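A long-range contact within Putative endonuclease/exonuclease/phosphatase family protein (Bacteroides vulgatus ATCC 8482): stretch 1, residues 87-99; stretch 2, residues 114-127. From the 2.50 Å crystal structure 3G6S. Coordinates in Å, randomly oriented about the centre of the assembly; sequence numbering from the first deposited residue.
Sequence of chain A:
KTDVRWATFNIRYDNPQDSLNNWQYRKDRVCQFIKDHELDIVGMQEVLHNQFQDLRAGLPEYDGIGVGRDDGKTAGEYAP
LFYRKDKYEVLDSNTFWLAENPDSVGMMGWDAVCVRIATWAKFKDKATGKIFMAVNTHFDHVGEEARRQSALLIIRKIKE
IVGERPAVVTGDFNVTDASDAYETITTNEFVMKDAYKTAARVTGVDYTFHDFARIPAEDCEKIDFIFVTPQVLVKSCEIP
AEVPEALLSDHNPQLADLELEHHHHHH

Stretch 1 (87-99) KYEVLDSNTFWLA
Stretch 2 (114-127) CVRIATWAKFKDKA

Trp 120 has more of its surface covered by the other stretch than any other residue, 113 Å² of the 1321 Å² buried between the stretches, both sides summed. Its p rotamer (chi1 63°, chi2 -92°) folds the indole back across the partner strand, so that Ser 93 CA lies 3.9 Å from the centroid of its six-membered ring, 19° off the normal: a CH-pi contact over the face. On the same sheet face, Phe 96 (p, chi2 87°) meets the indole rim to rim, Phe 96 CE2 to Trp 120 CD1 3.8 Å, and lays its own face over Ala 118; the methyl packs against it, Phe 96 CZ to Ala 118 CB 3.5 Å. Leu 98 (m, t) brings CD2 to 4.0 Å from Ala 118 CB.

The other face carries Trp 97 (m, chi2 -101°), with Ile 117 CG2 3.4 Å from its five-membered centroid, and Val 90 (t), whose CG2 lies 3.6 Å from Phe 123 CE1 (Phe 123 m, chi2 -68°). Phe 96, Trp 97, Ile 117, Ala 118 and Phe 123 are buried, their apolar surfaces in contact.

Between these two layers of side chains the strands are extended and antiparallel: strand 117-125 runs at 174° to strand 92-97 and 145° to strand 88-90, the chain turning at Leu 91 (phi/psi -76/-37). Pairing runs from Trp 97 with Ile 117 to Asp 92 with Lys 122; a bulge shifts the register by one before Val 90 pairs with Phe 123 and Tyr 88 with Asp 125. Reciprocal bonds join Asn 94 N to Trp 120 O (3.0 Å) and Trp 120 N to Asn 94 O (2.8 Å). Across the bulge, Leu 91 N donates to Lys 122 O (2.8 Å) and Lys 122 N to Asp 92 O (2.7 Å).

At the polar edge, one water accepts from Asn 94 ND2 (2.6 Å) and Trp 120 NE1 (3.2 Å). Partly exposed Glu 89 (t, t) and Lys 124 place their charged ends here, OE1 to NZ 3.4 Å, a salt bridge whose hydrogen bond is weak.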

# COMPACT_ATOMS: atom_id res chain seq x y z
N LYS A 87 -12.33 11.87 -9.41
CA LYS A 87 -11.43 11.44 -10.48
C LYS A 87 -11.61 10.01 -10.94
O LYS A 87 -11.57 9.73 -12.14
CB LYS A 87 -9.97 11.62 -10.06
CG LYS A 87 -9.38 12.98 -10.30
CD LYS A 87 -7.88 12.81 -10.48
CE LYS A 87 -7.15 14.12 -10.64
NZ LYS A 87 -5.71 13.85 -10.91
N TYR A 88 -11.82 9.09 -10.00
CA TYR A 88 -11.97 7.68 -10.34
C TYR A 88 -13.25 7.03 -9.85
O TYR A 88 -13.77 7.36 -8.78
CB TYR A 88 -10.78 6.91 -9.77
CG TYR A 88 -9.47 7.60 -10.00
CD1 TYR A 88 -8.82 7.53 -11.23
CD2 TYR A 88 -8.91 8.39 -9.00
CE1 TYR A 88 -7.65 8.24 -11.46
CE2 TYR A 88 -7.74 9.11 -9.21
CZ TYR A 88 -7.11 9.03 -10.44
OH TYR A 88 -5.96 9.76 -10.67
N GLU A 89 -13.75 6.09 -10.64
CA GLU A 89 -14.96 5.35 -10.28
C GLU A 89 -14.55 3.91 -10.00
O GLU A 89 -13.69 3.36 -10.67
CB GLU A 89 -15.96 5.37 -11.43
CG GLU A 89 -17.29 4.76 -11.07
CD GLU A 89 -18.04 4.28 -12.30
OE1 GLU A 89 -18.09 5.04 -13.29
OE2 GLU A 89 -18.57 3.15 -12.27
N VAL A 90 -15.16 3.31 -8.98
CA VAL A 90 -14.85 1.94 -8.62
C VAL A 90 -15.81 0.98 -9.32
O VAL A 90 -16.99 0.95 -8.99
CB VAL A 90 -14.97 1.72 -7.10
CG1 VAL A 90 -14.81 0.25 -6.78
CG2 VAL A 90 -13.93 2.55 -6.39
N LEU A 91 -15.30 0.21 -10.28
CA LEU A 91 -16.16 -0.73 -11.00
C LEU A 91 -16.42 -1.95 -10.12
O LEU A 91 -17.52 -2.50 -10.11
CB LEU A 91 -15.50 -1.17 -12.30
CG LEU A 91 -15.32 -0.07 -13.34
CD1 LEU A 91 -14.55 -0.62 -14.53
CD2 LEU A 91 -16.68 0.46 -13.77
N ASP A 92 -15.40 -2.34 -9.37
CA ASP A 92 -15.52 -3.48 -8.48
C ASP A 92 -14.37 -3.46 -7.51
O ASP A 92 -13.33 -2.87 -7.78
CB ASP A 92 -15.53 -4.78 -9.28
CG ASP A 92 -15.85 -5.99 -8.42
OD1 ASP A 92 -16.44 -5.79 -7.33
OD2 ASP A 92 -15.54 -7.12 -8.84
N SER A 93 -14.55 -4.11 -6.37
CA SER A 93 -13.52 -4.13 -5.35
C SER A 93 -13.80 -5.21 -4.34
O SER A 93 -14.94 -5.65 -4.18
CB SER A 93 -13.47 -2.78 -4.64
OG SER A 93 -14.73 -2.45 -4.12
N ASN A 94 -12.77 -5.64 -3.63
CA ASN A 94 -12.95 -6.66 -2.63
C ASN A 94 -11.67 -6.87 -1.84
O ASN A 94 -10.67 -6.18 -2.07
CB ASN A 94 -13.39 -7.96 -3.30
CG ASN A 94 -13.89 -8.98 -2.31
OD1 ASN A 94 -14.85 -8.72 -1.59
ND2 ASN A 94 -13.23 -10.13 -2.26
N THR A 95 -11.69 -7.81 -0.91
CA THR A 95 -10.52 -8.11 -0.12
C THR A 95 -10.48 -9.61 0.16
O THR A 95 -11.50 -10.20 0.49
CB THR A 95 -10.52 -7.27 1.20
OG1 THR A 95 -9.49 -7.74 2.09
CG2 THR A 95 -11.86 -7.34 1.89
N PHE A 96 -9.31 -10.23 -0.02
CA PHE A 96 -9.16 -11.66 0.23
C PHE A 96 -8.05 -11.91 1.23
O PHE A 96 -7.21 -11.04 1.47
CB PHE A 96 -8.87 -12.41 -1.08
CG PHE A 96 -7.65 -11.92 -1.81
CD1 PHE A 96 -6.38 -12.42 -1.50
CD2 PHE A 96 -7.77 -10.94 -2.79
CE1 PHE A 96 -5.25 -11.94 -2.16
CE2 PHE A 96 -6.65 -10.45 -3.45
CZ PHE A 96 -5.38 -10.96 -3.13
N TRP A 97 -8.04 -13.10 1.82
CA TRP A 97 -7.04 -13.46 2.83
C TRP A 97 -5.83 -14.18 2.26
O TRP A 97 -5.95 -15.15 1.52
CB TRP A 97 -7.71 -14.29 3.93
CG TRP A 97 -8.41 -13.43 4.91
CD1 TRP A 97 -7.96 -13.06 6.15
CD2 TRP A 97 -9.62 -12.70 4.69
NE1 TRP A 97 -8.82 -12.12 6.70
CE2 TRP A 97 -9.84 -11.89 5.82
CE3 TRP A 97 -10.54 -12.65 3.63
CZ2 TRP A 97 -10.94 -11.03 5.93
CZ3 TRP A 97 -11.63 -11.79 3.73
CH2 TRP A 97 -11.82 -11.00 4.88
N LEU A 98 -4.64 -13.67 2.62
CA LEU A 98 -3.40 -14.27 2.16
C LEU A 98 -3.20 -15.60 2.88
O LEU A 98 -2.54 -15.68 3.92
CB LEU A 98 -2.21 -13.32 2.44
CG LEU A 98 -2.30 -11.90 1.82
CD1 LEU A 98 -0.97 -11.16 2.04
CD2 LEU A 98 -2.60 -12.00 0.33
N ALA A 99 -3.82 -16.64 2.32
CA ALA A 99 -3.76 -17.98 2.88
C ALA A 99 -4.12 -19.01 1.82
O ALA A 99 -4.37 -18.66 0.67
CB ALA A 99 -4.72 -18.09 4.07
N CYS A 114 0.53 -13.70 11.90
CA CYS A 114 -0.63 -12.82 12.05
C CYS A 114 -1.46 -12.91 10.77
O CYS A 114 -0.91 -13.03 9.68
CB CYS A 114 -0.20 -11.36 12.23
SG CYS A 114 0.80 -11.01 13.69
N VAL A 115 -2.78 -12.85 10.91
CA VAL A 115 -3.65 -12.91 9.74
C VAL A 115 -3.31 -11.73 8.80
O VAL A 115 -3.09 -10.61 9.25
CB VAL A 115 -5.15 -12.84 10.15
CG1 VAL A 115 -5.42 -11.60 10.99
CG2 VAL A 115 -6.03 -12.84 8.91
N ARG A 116 -3.25 -12.00 7.50
CA ARG A 116 -2.91 -10.97 6.53
C ARG A 116 -3.94 -10.87 5.41
O ARG A 116 -4.64 -11.85 5.11
CB ARG A 116 -1.52 -11.24 5.95
CG ARG A 116 -0.40 -11.23 7.00
CD ARG A 116 -0.21 -9.85 7.62
NE ARG A 116 0.57 -9.92 8.85
CZ ARG A 116 1.03 -8.86 9.51
NH1 ARG A 116 0.78 -7.63 9.06
NH2 ARG A 116 1.73 -9.02 10.63
N ILE A 117 -4.05 -9.70 4.79
CA ILE A 117 -5.00 -9.50 3.70
C ILE A 117 -4.49 -8.59 2.60
O ILE A 117 -3.46 -7.91 2.72
CB ILE A 117 -6.32 -8.86 4.20
CG1 ILE A 117 -6.02 -7.51 4.85
CG2 ILE A 117 -7.05 -9.81 5.13
CD1 ILE A 117 -7.25 -6.75 5.30
N ALA A 118 -5.25 -8.57 1.51
CA ALA A 118 -4.96 -7.73 0.36
C ALA A 118 -6.31 -7.16 -0.07
O ALA A 118 -7.29 -7.90 -0.17
CB ALA A 118 -4.35 -8.55 -0.77
N THR A 119 -6.39 -5.86 -0.28
CA THR A 119 -7.63 -5.24 -0.73
C THR A 119 -7.36 -4.73 -2.14
O THR A 119 -6.31 -4.13 -2.39
CB THR A 119 -8.07 -4.07 0.20
OG1 THR A 119 -8.55 -4.60 1.44
CG2 THR A 119 -9.17 -3.24 -0.45
N TRP A 120 -8.28 -5.00 -3.06
CA TRP A 120 -8.12 -4.58 -4.45
C TRP A 120 -9.33 -3.85 -4.98
O TRP A 120 -10.41 -3.90 -4.39
CB TRP A 120 -7.85 -5.79 -5.36
CG TRP A 120 -8.98 -6.77 -5.42
CD1 TRP A 120 -9.14 -7.87 -4.63
CD2 TRP A 120 -10.14 -6.73 -6.28
NE1 TRP A 120 -10.31 -8.52 -4.95
CE2 TRP A 120 -10.94 -7.84 -5.96
CE3 TRP A 120 -10.56 -5.86 -7.29
CZ2 TRP A 120 -12.16 -8.10 -6.60
CZ3 TRP A 120 -11.77 -6.12 -7.94
CH2 TRP A 120 -12.55 -7.24 -7.59
N ALA A 121 -9.15 -3.19 -6.12
CA ALA A 121 -10.24 -2.45 -6.74
C ALA A 121 -9.96 -2.21 -8.21
O ALA A 121 -8.85 -1.82 -8.59
CB ALA A 121 -10.44 -1.14 -6.03
N LYS A 122 -10.97 -2.46 -9.03
CA LYS A 122 -10.86 -2.25 -10.46
C LYS A 122 -11.39 -0.82 -10.68
O LYS A 122 -12.58 -0.55 -10.52
CB LYS A 122 -11.73 -3.29 -11.16
CG LYS A 122 -11.77 -3.23 -12.68
CD LYS A 122 -12.62 -4.38 -13.21
CE LYS A 122 -12.84 -4.25 -14.70
NZ LYS A 122 -13.84 -5.24 -15.19
N PHE A 123 -10.49 0.09 -11.02
CA PHE A 123 -10.81 1.51 -11.23
C PHE A 123 -11.07 1.89 -12.67
O PHE A 123 -10.79 1.14 -13.59
CB PHE A 123 -9.67 2.39 -10.72
CG PHE A 123 -9.63 2.54 -9.24
CD1 PHE A 123 -10.62 3.23 -8.56
CD2 PHE A 123 -8.55 2.03 -8.51
CE1 PHE A 123 -10.55 3.42 -7.18
CE2 PHE A 123 -8.47 2.22 -7.13
CZ PHE A 123 -9.48 2.92 -6.46
N LYS A 124 -11.59 3.09 -12.85
CA LYS A 124 -11.84 3.62 -14.18
C LYS A 124 -11.64 5.11 -14.07
O LYS A 124 -12.18 5.75 -13.17
CB LYS A 124 -13.26 3.35 -14.66
CG LYS A 124 -13.46 3.85 -16.10
CD LYS A 124 -14.78 4.60 -16.29
CE LYS A 124 -15.98 3.67 -16.33
NZ LYS A 124 -17.25 4.42 -16.53
N ASP A 125 -10.84 5.66 -14.97
CA ASP A 125 -10.60 7.09 -14.96
C ASP A 125 -11.83 7.72 -15.59
O ASP A 125 -12.04 7.61 -16.80
CB ASP A 125 -9.36 7.41 -15.79
CG ASP A 125 -8.95 8.86 -15.68
OD1 ASP A 125 -7.91 9.14 -15.03
OD2 ASP A 125 -9.66 9.73 -16.23
N LYS A 126 -12.65 8.39 -14.78
CA LYS A 126 -13.85 9.01 -15.30
C LYS A 126 -13.56 10.29 -16.05
O LYS A 126 -14.16 11.33 -15.81
CB LYS A 126 -14.86 9.27 -14.17
CG LYS A 126 -14.34 10.13 -13.06
CD LYS A 126 -14.87 9.67 -11.71
CE LYS A 126 -16.38 9.65 -11.66
NZ LYS A 126 -16.85 9.34 -10.29
N ALA A 127 -12.61 10.22 -16.97
CA ALA A 127 -12.23 11.37 -17.77
C ALA A 127 -11.61 10.82 -19.05
O ALA A 127 -11.81 11.37 -20.12
CB ALA A 127 -11.22 12.25 -17.02
O HOH W 1 -11.60 -11.28 -3.95